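Local coordinates for protein D-aminopeptidase (Bacillus subtilis, PDB 1HI9) that hydrolyses N-terminal residues from peptides containing D-amino acids, as a zinc-dependent, self-compartmentalizing homodecameric aminopeptidase, at residues 26-29 with 30-34; 114-118 with 119-123; 187-190 with 191-194; 252-255 with 256-259. All blocks are in the same frame, centred on the assembly; numbering follows the deposited sequence.

All four contacts are local. Interactions 1, 3 and 4 lie in the first turns of helices 28-48, 187-203 and 254-268, whereas interaction 2 is a turn leading into strand 121-126 and holds the active-site nucleophile His115. Interactions 1 and 3 have centres about 18 Å apart and touch where Ile34 O meets Arg190 NH2 (3.8 Å); both reach the same neighbouring subunit. Interactions 2 and 4 come within about 5 Å at their nearest atoms, while the centres of interactions 1 and 4 are about 34 Å apart. A bound zinc ion lies about 7 Å from the side chain of Ser116, about 9 Å from that of Tyr258 and about 10 Å from that of Tyr28.

Interaction 1: residues 26-29 with 30-34; sequences RNYE and RGRLI
Arg32 folds back along the first turn of helix 28-48 to touch Tyr28 and Glu29. Its CG lies between the backbone N and the carbonyl carbon (chi1 67°), which sends the chain back toward the start of the helix. CB stays near Tyr28 O, to which Arg32 N donates a helical bond of 2.9 Å. CG rests on Glu29 O (3.4 Å), and CD meets the Tyr28 ring at CE2 (3.8 Å). The extended chain then carries NH1 to 3.7 Å from the same CE2, with the ring and guanidinium planes 62° apart, while NH2 runs alongside Glu29, 4.1 Å from OE1 and too far for a salt bridge. NH1 bonds Asn27 OD1 of a neighbouring subunit; with an alanine here, that OD1 would probably lose its partner across the interface, and the CE2 side of the Tyr28 ring the CD and NH1 packed against it. At the helix start, Arg30 NH1 makes a weak bond to Asn27 OD1 (2.9 Å), amide and guanidinium nearly perpendicular; Asn27 ND2 bonds Thr19, and Arg30 NH2 forms a salt bridge with Glu69 of another subunit. A water joins Arg26 O to Arg30 N. Tyr28 OH bonds Asn65, and helix 28-48 makes the beta-alpha-beta connection between the adjacent parallel strands 2-7 and 53-58 of the mixed sheet.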
loop_
_atom_site.group_PDB
_atom_site.type_symbol
_atom_site.label_atom_id
_atom_site.label_comp_id
_atom_site.label_asym_id
_atom_site.label_seq_id
_atom_site.Cartn_x
_atom_site.Cartn_y
_atom_site.Cartn_z
ATOM N N ARG A 26 15.511 4.602 -7.924
ATOM C CA ARG A 26 15.309 5.404 -9.135
ATOM C C ARG A 26 16.397 5.501 -10.199
ATOM O O ARG A 26 16.092 5.501 -11.392
ATOM C CB ARG A 26 14.872 6.822 -8.718
ATOM C CG ARG A 26 15.131 7.947 -9.737
ATOM C CD ARG A 26 14.542 9.266 -9.210
ATOM N NE ARG A 26 14.817 9.400 -7.774
ATOM C CZ ARG A 26 15.807 10.115 -7.240
ATOM N NH1 ARG A 26 16.637 10.798 -8.023
ATOM N NH2 ARG A 26 15.978 10.114 -5.919
ATOM N N ASN A 27 17.659 5.575 -9.794
ATOM C CA ASN A 27 18.711 5.703 -10.794
ATOM C C ASN A 27 19.485 4.446 -11.101
ATOM O O ASN A 27 20.509 4.490 -11.789
ATOM C CB ASN A 27 19.660 6.829 -10.401
ATOM C CG ASN A 27 18.974 8.178 -10.417
ATOM O OD1 ASN A 27 18.324 8.535 -11.406
ATOM N ND2 ASN A 27 19.112 8.939 -9.328
ATOM N N TYR A 28 18.985 3.316 -10.610
ATOM C CA TYR A 28 19.656 2.035 -10.821
ATOM C C TYR A 28 19.841 1.647 -12.294
ATOM O O TYR A 28 20.940 1.251 -12.698
ATOM C CB TYR A 28 18.904 0.916 -10.096
ATOM C CG TYR A 28 19.516 -0.447 -10.326
ATOM C CD1 TYR A 28 20.782 -0.764 -9.819
ATOM C CD2 TYR A 28 18.849 -1.411 -11.082
ATOM C CE1 TYR A 28 21.362 -2.007 -10.065
ATOM C CE2 TYR A 28 19.422 -2.649 -11.334
ATOM C CZ TYR A 28 20.672 -2.945 -10.827
ATOM O OH TYR A 28 21.239 -4.170 -11.082
ATOM N N GLU A 29 18.774 1.749 -13.088
ATOM C CA GLU A 29 18.855 1.379 -14.499
ATOM C C GLU A 29 19.925 2.166 -15.258
ATOM O O GLU A 29 20.608 1.617 -16.123
ATOM C CB GLU A 29 17.485 1.526 -15.180
ATOM C CG GLU A 29 16.486 0.448 -14.789
ATOM C CD GLU A 29 15.240 0.449 -15.665
ATOM O OE1 GLU A 29 15.370 0.322 -16.911
ATOM O OE2 GLU A 29 14.125 0.571 -15.105
ATOM N N ARG A 30 20.080 3.447 -14.931
ATOM C CA ARG A 30 21.111 4.253 -15.573
ATOM C C ARG A 30 22.461 3.772 -15.066
ATOM O O ARG A 30 23.430 3.700 -15.821
ATOM C CB ARG A 30 20.951 5.728 -15.219
ATOM C CG ARG A 30 19.747 6.408 -15.846
ATOM C CD ARG A 30 19.481 7.736 -15.149
ATOM N NE ARG A 30 20.635 8.622 -15.200
ATOM C CZ ARG A 30 20.877 9.590 -14.322
ATOM N NH1 ARG A 30 20.047 9.798 -13.309
ATOM N NH2 ARG A 30 21.954 10.357 -14.461
ATOM N N GLY A 31 22.509 3.441 -13.779
ATOM C CA GLY A 31 23.736 2.967 -13.174
ATOM C C GLY A 31 24.305 1.717 -13.818
ATOM O O GLY A 31 25.489 1.678 -14.137
ATOM N N ARG A 32 23.476 0.695 -14.014
ATOM C CA ARG A 32 23.975 -0.541 -14.602
ATOM C C ARG A 32 24.349 -0.366 -16.065
ATOM O O ARG A 32 25.152 -1.127 -16.604
ATOM C CB ARG A 32 22.961 -1.672 -14.432
ATOM C CG ARG A 32 21.682 -1.523 -15.203
ATOM C CD ARG A 32 20.750 -2.684 -14.889
ATOM N NE ARG A 32 19.514 -2.589 -15.660
ATOM C CZ ARG A 32 18.453 -3.369 -15.485
ATOM N NH1 ARG A 32 18.463 -4.320 -14.550
ATOM N NH2 ARG A 32 17.381 -3.187 -16.250
ATOM N N LEU A 33 23.785 0.657 -16.698
ATOM C CA LEU A 33 24.099 0.930 -18.085
ATOM C C LEU A 33 25.521 1.483 -18.109
ATOM O O LEU A 33 26.381 1.017 -18.861
ATOM C CB LEU A 33 23.126 1.959 -18.658
ATOM C CG LEU A 33 22.828 1.849 -20.161
ATOM C CD1 LEU A 33 22.000 3.049 -20.584
ATOM C CD2 LEU A 33 24.110 1.787 -20.972
ATOM N N ILE A 34 25.770 2.476 -17.265
ATOM C CA ILE A 34 27.095 3.082 -17.180
ATOM C C ILE A 34 28.127 2.029 -16.756
ATOM O O ILE A 34 29.236 1.980 -17.290
ATOM C CB ILE A 34 27.074 4.254 -16.176
ATOM C CG1 ILE A 34 26.107 5.322 -16.690
ATOM C CG2 ILE A 34 28.484 4.825 -15.982
ATOM C CD1 ILE A 34 25.735 6.379 -15.670
HETATM O O HOH W 1 17.570 5.094 -13.947
#

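Interaction 2: residues 114-118 with 119-123; sequences SHSMI and FGVRH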
loop_
_atom_site.group_PDB
_atom_site.type_symbol
_atom_site.label_atom_id
_atom_site.label_comp_id
_atom_site.label_asym_id
_atom_site.label_seq_id
_atom_site.Cartn_x
_atom_site.Cartn_y
_atom_site.Cartn_z
ATOM N N SER A 114 31.820 4.108 1.030
ATOM C CA SER A 114 32.757 3.201 1.684
ATOM C C SER A 114 32.048 2.134 2.533
ATOM O O SER A 114 31.103 2.426 3.268
ATOM C CB SER A 114 33.712 3.993 2.577
ATOM O OG SER A 114 33.000 4.646 3.608
ATOM N N HIS A 115 32.519 0.898 2.413
ATOM C CA HIS A 115 31.983 -0.228 3.180
ATOM C C HIS A 115 32.765 -1.470 2.795
ATOM O O HIS A 115 33.613 -1.406 1.913
ATOM C CB HIS A 115 30.498 -0.448 2.885
ATOM C CG HIS A 115 30.230 -0.917 1.491
ATOM N ND1 HIS A 115 30.286 -0.076 0.399
ATOM C CD2 HIS A 115 29.954 -2.148 1.001
ATOM C CE1 HIS A 115 30.052 -0.766 -0.700
ATOM N NE2 HIS A 115 29.846 -2.027 -0.363
ATOM N N SER A 116 32.485 -2.579 3.476
ATOM C CA SER A 116 33.141 -3.858 3.217
ATOM C C SER A 116 32.124 -5.001 3.262
ATOM O O SER A 116 31.769 -5.471 4.340
ATOM C CB SER A 116 34.236 -4.121 4.256
ATOM O OG SER A 116 35.251 -3.148 4.189
ATOM N N MET A 117 31.675 -5.436 2.086
ATOM C CA MET A 117 30.689 -6.510 1.924
ATOM C C MET A 117 29.297 -6.145 2.446
ATOM O O MET A 117 28.347 -6.090 1.676
ATOM C CB MET A 117 31.176 -7.799 2.582
ATOM C CG MET A 117 32.396 -8.423 1.904
ATOM S SD MET A 117 32.189 -8.725 0.109
ATOM C CE MET A 117 31.064 -10.137 0.100
ATOM N N ILE A 118 29.169 -5.906 3.750
ATOM C CA ILE A 118 27.875 -5.529 4.324
ATOM C C ILE A 118 28.054 -4.274 5.161
ATOM O O ILE A 118 29.165 -3.966 5.589
ATOM C CB ILE A 118 27.311 -6.641 5.223
ATOM C CG1 ILE A 118 28.304 -6.938 6.349
ATOM C CG2 ILE A 118 27.048 -7.888 4.398
ATOM C CD1 ILE A 118 27.739 -7.802 7.445
ATOM N N PHE A 119 26.961 -3.554 5.392
ATOM C CA PHE A 119 27.007 -2.323 6.176
ATOM C C PHE A 119 27.516 -2.584 7.584
ATOM O O PHE A 119 28.135 -1.718 8.203
ATOM C CB PHE A 119 25.611 -1.690 6.253
ATOM C CG PHE A 119 25.103 -1.173 4.928
ATOM C CD1 PHE A 119 23.789 -1.428 4.520
ATOM C CD2 PHE A 119 25.929 -0.418 4.096
ATOM C CE1 PHE A 119 23.306 -0.950 3.299
ATOM C CE2 PHE A 119 25.462 0.068 2.873
ATOM C CZ PHE A 119 24.145 -0.197 2.476
ATOM N N GLY A 120 27.267 -3.792 8.078
ATOM C CA GLY A 120 27.674 -4.135 9.426
ATOM C C GLY A 120 29.147 -4.295 9.770
ATOM O O GLY A 120 29.491 -4.323 10.952
ATOM N N VAL A 121 30.033 -4.408 8.787
ATOM C CA VAL A 121 31.431 -4.583 9.151
ATOM C C VAL A 121 32.191 -3.271 9.207
ATOM O O VAL A 121 31.978 -2.365 8.388
ATOM C CB VAL A 121 32.195 -5.531 8.194
ATOM C CG1 VAL A 121 31.373 -6.773 7.907
ATOM C CG2 VAL A 121 32.562 -4.806 6.926
ATOM N N ARG A 122 33.073 -3.159 10.192
ATOM C CA ARG A 122 33.887 -1.961 10.327
ATOM C C ARG A 122 35.267 -2.216 9.764
ATOM O O ARG A 122 35.836 -1.341 9.122
ATOM C CB ARG A 122 33.987 -1.535 11.788
ATOM C CG ARG A 122 32.896 -0.574 12.202
ATOM C CD ARG A 122 33.067 -0.202 13.638
ATOM N NE ARG A 122 34.376 0.397 13.930
ATOM C CZ ARG A 122 34.698 1.662 13.682
ATOM N NH1 ARG A 122 33.813 2.480 13.128
ATOM N NH2 ARG A 122 35.894 2.118 14.012
ATOM N N HIS A 123 35.796 -3.414 10.007
ATOM C CA HIS A 123 37.116 -3.787 9.504
ATOM C C HIS A 123 37.251 -5.290 9.268
ATOM O O HIS A 123 36.642 -6.106 9.960
ATOM C CB HIS A 123 38.230 -3.385 10.490
ATOM C CG HIS A 123 38.412 -1.909 10.652
ATOM N ND1 HIS A 123 38.084 -1.241 11.811
ATOM C CD2 HIS A 123 38.875 -0.969 9.794
ATOM C CE1 HIS A 123 38.331 0.049 11.661
ATOM N NE2 HIS A 123 38.813 0.240 10.445
HETATM O O HOH W 2 30.971 -1.931 5.980
#
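The chain from Ile118 to Val121 reverses in a type I beta turn, closed by a weak bond from Val121 N to Ile118 O that is long (3.3 Å) but nearly straight (172°). A water reinforces the bend: it donates to Ile118 O (2.7 Å) and to Val121 O (2.6 Å) and accepts from Ser116 N (3.0 Å), tying both ends of the turn to the amide of Ser116, two residues before it. Ile118 and Val121 supply the apolar contact, their side chains crossing at about a right angle with the two CG1 atoms only 3.4 Å apart. CG1 of Ile118 stands between the backbone N and the carbonyl carbon (chi1 59°), which brings the ethyl branch against Gly120 N (3.7 Å), with CD1 also lying close to Gly120. Just beyond the turn the chain rounds a corner at Arg122, where Arg122 and His123 both face Glu222 of strand 218-223 in a classic beta bulge and Arg122 NE adds a salt bridge to Glu222. The approach to the turn carries the active-site nucleophile His115, whose ring stacks on the zinc ligand His104; both His115 and Phe119 meet Phe273 of a neighbouring subunit edge-to-face. Ser116 OG accepts from Ala107 N, and Met117 N donates to Glu133, a zinc ligand, as a second-shell contact.

Interaction 3: residues 187-190 with 191-194; sequences PAKR and GRLL
One face of the Arg192 guanidinium lies over the preceding turn of the helix, with Ala188 O 4.1 Å from its plane and offset toward the rim, and Lys189 CA on that face as well. At its edge, in plane, comes Lys189 NZ, 4.0 Å from Arg192 NH1. This approach of like charges is probably eased by Glu74 of a neighbouring subunit, which forms a salt bridge with NZ. Arg192 NH1 also touches Lys189 CG (3.4 Å), so the two side chains also pack through the lysine methylene. The Arg190 guanidinium has Pro187 CA at its edge, in plane, and Leu194 CD1 set obliquely, 3.6 Å from NH1. A chi1 of 85° sets Arg190 CG close to Gly191 N (2.8 Å), and the bend at chi2 (-144°) takes the guanidinium toward Pro187. Leu194 CG packs on Arg190 O (3.2 Å), the carbonyl that accepts from Leu194 N at 2.8 Å. Three further i to i+4 backbone bonds, from Gly191, Arg192 and Leu193, complete the opening turns of helix 187-203. Arg190 spans to helix 28-48, where NH1 forms a salt bridge with Glu38 and the side chain touches Glu37 and Tyr41. On the sheet side, Leu194 packs against Ala171 and Val173 of strand 169-176 and against Met150 and Ala152 of strand 148-152.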
loop_
_atom_site.group_PDB
_atom_site.type_symbol
_atom_site.label_atom_id
_atom_site.label_comp_id
_atom_site.label_asym_id
_atom_site.label_seq_id
_atom_site.Cartn_x
_atom_site.Cartn_y
_atom_site.Cartn_z
ATOM N N PRO A 187 31.593 10.539 -18.898
ATOM C CA PRO A 187 31.666 9.133 -19.299
ATOM C C PRO A 187 32.735 8.864 -20.359
ATOM O O PRO A 187 33.420 7.848 -20.315
ATOM C CB PRO A 187 30.255 8.855 -19.812
ATOM C CG PRO A 187 29.415 9.723 -18.930
ATOM C CD PRO A 187 30.200 11.020 -18.935
ATOM N N ALA A 188 32.876 9.779 -21.309
ATOM C CA ALA A 188 33.864 9.616 -22.369
ATOM C C ALA A 188 35.279 9.835 -21.845
ATOM O O ALA A 188 36.209 9.155 -22.267
ATOM C CB ALA A 188 33.573 10.597 -23.504
ATOM N N LYS A 189 35.426 10.786 -20.926
ATOM C CA LYS A 189 36.723 11.121 -20.347
ATOM C C LYS A 189 37.252 9.960 -19.508
ATOM O O LYS A 189 38.429 9.617 -19.567
ATOM C CB LYS A 189 36.596 12.373 -19.479
ATOM C CG LYS A 189 37.641 13.445 -19.746
ATOM C CD LYS A 189 37.418 14.643 -18.843
ATOM C CE LYS A 189 38.406 15.758 -19.126
ATOM N NZ LYS A 189 38.247 16.290 -20.508
ATOM N N ARG A 190 36.369 9.363 -18.721
ATOM C CA ARG A 190 36.735 8.241 -17.879
ATOM C C ARG A 190 37.130 7.071 -18.780
ATOM O O ARG A 190 37.985 6.253 -18.432
ATOM C CB ARG A 190 35.541 7.824 -17.034
ATOM C CG ARG A 190 34.630 6.879 -17.793
ATOM C CD ARG A 190 33.167 7.078 -17.492
ATOM N NE ARG A 190 32.308 6.247 -18.348
ATOM C CZ ARG A 190 32.392 4.919 -18.461
ATOM N NH1 ARG A 190 33.312 4.245 -17.783
ATOM N NH2 ARG A 190 31.526 4.263 -19.227
ATOM N N GLY A 191 36.473 6.996 -19.935
ATOM C CA GLY A 191 36.734 5.935 -20.890
ATOM C C GLY A 191 38.171 5.947 -21.360
ATOM O O GLY A 191 38.820 4.903 -21.432
ATOM N N ARG A 192 38.668 7.133 -21.692
ATOM C CA ARG A 192 40.046 7.259 -22.142
ATOM C C ARG A 192 40.960 6.838 -21.004
ATOM O O ARG A 192 41.853 6.011 -21.188
ATOM C CB ARG A 192 40.355 8.702 -22.532
ATOM C CG ARG A 192 39.483 9.252 -23.633
ATOM C CD ARG A 192 39.888 10.694 -23.886
ATOM N NE ARG A 192 38.804 11.404 -24.513
ATOM C CZ ARG A 192 38.177 12.512 -24.125
ATOM N NH1 ARG A 192 38.471 13.196 -23.025
ATOM N NH2 ARG A 192 37.197 12.922 -24.905
ATOM N N LEU A 193 40.719 7.405 -19.824
ATOM C CA LEU A 193 41.514 7.083 -18.653
ATOM C C LEU A 193 41.601 5.572 -18.465
ATOM O O LEU A 193 42.692 5.017 -18.319
ATOM C CB LEU A 193 40.911 7.728 -17.405
ATOM C CG LEU A 193 41.671 7.437 -16.096
ATOM C CD1 LEU A 193 43.125 7.895 -16.234
ATOM C CD2 LEU A 193 41.000 8.149 -14.931
ATOM N N LEU A 194 40.451 4.909 -18.481
ATOM C CA LEU A 194 40.411 3.459 -18.304
ATOM C C LEU A 194 41.150 2.747 -19.431
ATOM O O LEU A 194 41.879 1.783 -19.194
ATOM C CB LEU A 194 38.957 2.978 -18.235
ATOM C CG LEU A 194 38.168 3.433 -16.990
ATOM C CD1 LEU A 194 36.680 3.162 -17.162
ATOM C CD2 LEU A 194 38.707 2.708 -15.773
#

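Interaction 4: residues 252-255 with 256-259; sequences KDML and EAYQ
Asp253 is the N-cap of helix 254-268 and receives Glu256 N on its side chain. Asp253 CG sits between the backbone N and the carbonyl carbon (chi1 44°), which folds the carboxylate over the first turn; Glu256 N then meets OD2 at 3.2 Å from above the carboxylate, 56° out of its plane. The carboxylate charge would probably be stabilised by the amide dipoles there. Glu256 reaches back the other way: its extended chain brings OE2 to Lys252 N (2.7 Å), which donates nearly along the C-O axis with an N-H...O angle of 159°. The Lys252 side chain crosses the glutamate at about a right angle, its CG 3.2 Å from OE2 and its CE 3.7 Å from OE1. Bends at chi3 and chi4 then return NZ to Asp253 OD1 (3.1 Å) in a weak hydrogen bond that is part of a salt bridge, whereas NZ is only near Glu256 OE2 (4.5 Å). Were an alanine to replace Glu256, Lys252 N would probably lose this acceptor and the lysine methylenes the surface they lie on. Further along, Ala257 N bonds Asp253 O (3.0 Å) and Tyr258 N bonds Met254 O (2.8 Å). Met254 and Tyr258 pack against helix 133-143, where Tyr258 OH bonds Asn137; Glu133 at the head of that helix is a zinc ligand. This is an N-cap with a side-chain capping bond at N3; in place of the reciprocal bond of a capping box, the glutamate takes the amide of Lys252, one residue before the N-cap.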
loop_
_atom_site.group_PDB
_atom_site.type_symbol
_atom_site.label_atom_id
_atom_site.label_comp_id
_atom_site.label_asym_id
_atom_site.label_seq_id
_atom_site.Cartn_x
_atom_site.Cartn_y
_atom_site.Cartn_z
ATOM N N LYS A 252 42.307 -22.677 7.456
ATOM C CA LYS A 252 43.326 -23.598 6.962
ATOM C C LYS A 252 44.114 -22.958 5.824
ATOM O O LYS A 252 45.290 -23.260 5.632
ATOM C CB LYS A 252 42.680 -24.890 6.455
ATOM C CG LYS A 252 41.853 -25.626 7.497
ATOM C CD LYS A 252 41.397 -27.006 6.997
ATOM C CE LYS A 252 40.505 -26.925 5.744
ATOM N NZ LYS A 252 41.217 -26.432 4.510
ATOM N N ASP A 253 43.443 -22.092 5.070
ATOM C CA ASP A 253 44.040 -21.371 3.952
ATOM C C ASP A 253 43.196 -20.148 3.604
ATOM O O ASP A 253 42.120 -19.942 4.168
ATOM C CB ASP A 253 44.151 -22.270 2.730
ATOM C CG ASP A 253 42.899 -23.076 2.499
ATOM O OD1 ASP A 253 42.753 -24.148 3.120
ATOM O OD2 ASP A 253 42.045 -22.634 1.714
ATOM N N MET A 254 43.683 -19.337 2.669
ATOM C CA MET A 254 42.964 -18.128 2.280
ATOM C C MET A 254 41.568 -18.440 1.736
ATOM O O MET A 254 40.625 -17.689 1.970
ATOM C CB MET A 254 43.770 -17.350 1.237
ATOM C CG MET A 254 43.274 -15.929 0.980
ATOM S SD MET A 254 43.204 -14.920 2.477
ATOM C CE MET A 254 41.620 -14.057 2.196
ATOM N N LEU A 255 41.437 -19.550 1.016
ATOM C CA LEU A 255 40.149 -19.914 0.466
ATOM C C LEU A 255 39.106 -20.177 1.557
ATOM O O LEU A 255 37.951 -19.761 1.429
ATOM C CB LEU A 255 40.273 -21.132 -0.447
ATOM C CG LEU A 255 41.209 -20.980 -1.649
ATOM C CD1 LEU A 255 40.930 -22.106 -2.626
ATOM C CD2 LEU A 255 41.005 -19.637 -2.350
ATOM N N GLU A 256 39.503 -20.860 2.628
ATOM C CA GLU A 256 38.573 -21.136 3.712
ATOM C C GLU A 256 38.277 -19.834 4.455
ATOM O O GLU A 256 37.159 -19.604 4.939
ATOM C CB GLU A 256 39.153 -22.163 4.691
ATOM C CG GLU A 256 38.085 -22.875 5.506
ATOM C CD GLU A 256 38.637 -23.616 6.716
ATOM O OE1 GLU A 256 37.985 -24.594 7.162
ATOM O OE2 GLU A 256 39.709 -23.219 7.232
ATOM N N ALA A 257 39.285 -18.974 4.531
ATOM C CA ALA A 257 39.138 -17.696 5.215
ATOM C C ALA A 257 38.123 -16.836 4.470
ATOM O O ALA A 257 37.323 -16.138 5.090
ATOM C CB ALA A 257 40.486 -16.973 5.281
ATOM N N TYR A 258 38.151 -16.908 3.143
ATOM C CA TYR A 258 37.235 -16.118 2.340
ATOM C C TYR A 258 35.806 -16.573 2.573
ATOM O O TYR A 258 34.915 -15.763 2.843
ATOM C CB TYR A 258 37.581 -16.229 0.851
ATOM C CG TYR A 258 36.901 -15.171 0.008
ATOM C CD1 TYR A 258 37.380 -13.866 -0.027
ATOM C CD2 TYR A 258 35.756 -15.466 -0.717
ATOM C CE1 TYR A 258 36.732 -12.875 -0.765
ATOM C CE2 TYR A 258 35.099 -14.488 -1.457
ATOM C CZ TYR A 258 35.595 -13.194 -1.475
ATOM O OH TYR A 258 34.945 -12.226 -2.203
ATOM N N GLN A 259 35.584 -17.877 2.482
ATOM C CA GLN A 259 34.245 -18.409 2.705
ATOM C C GLN A 259 33.751 -18.177 4.128
ATOM O O GLN A 259 32.557 -17.984 4.347
ATOM C CB GLN A 259 34.199 -19.886 2.341
ATOM C CG GLN A 259 34.236 -20.089 0.837
ATOM C CD GLN A 259 33.868 -21.501 0.426
ATOM O OE1 GLN A 259 33.450 -21.741 -0.712
ATOM N NE2 GLN A 259 34.025 -22.446 1.346
#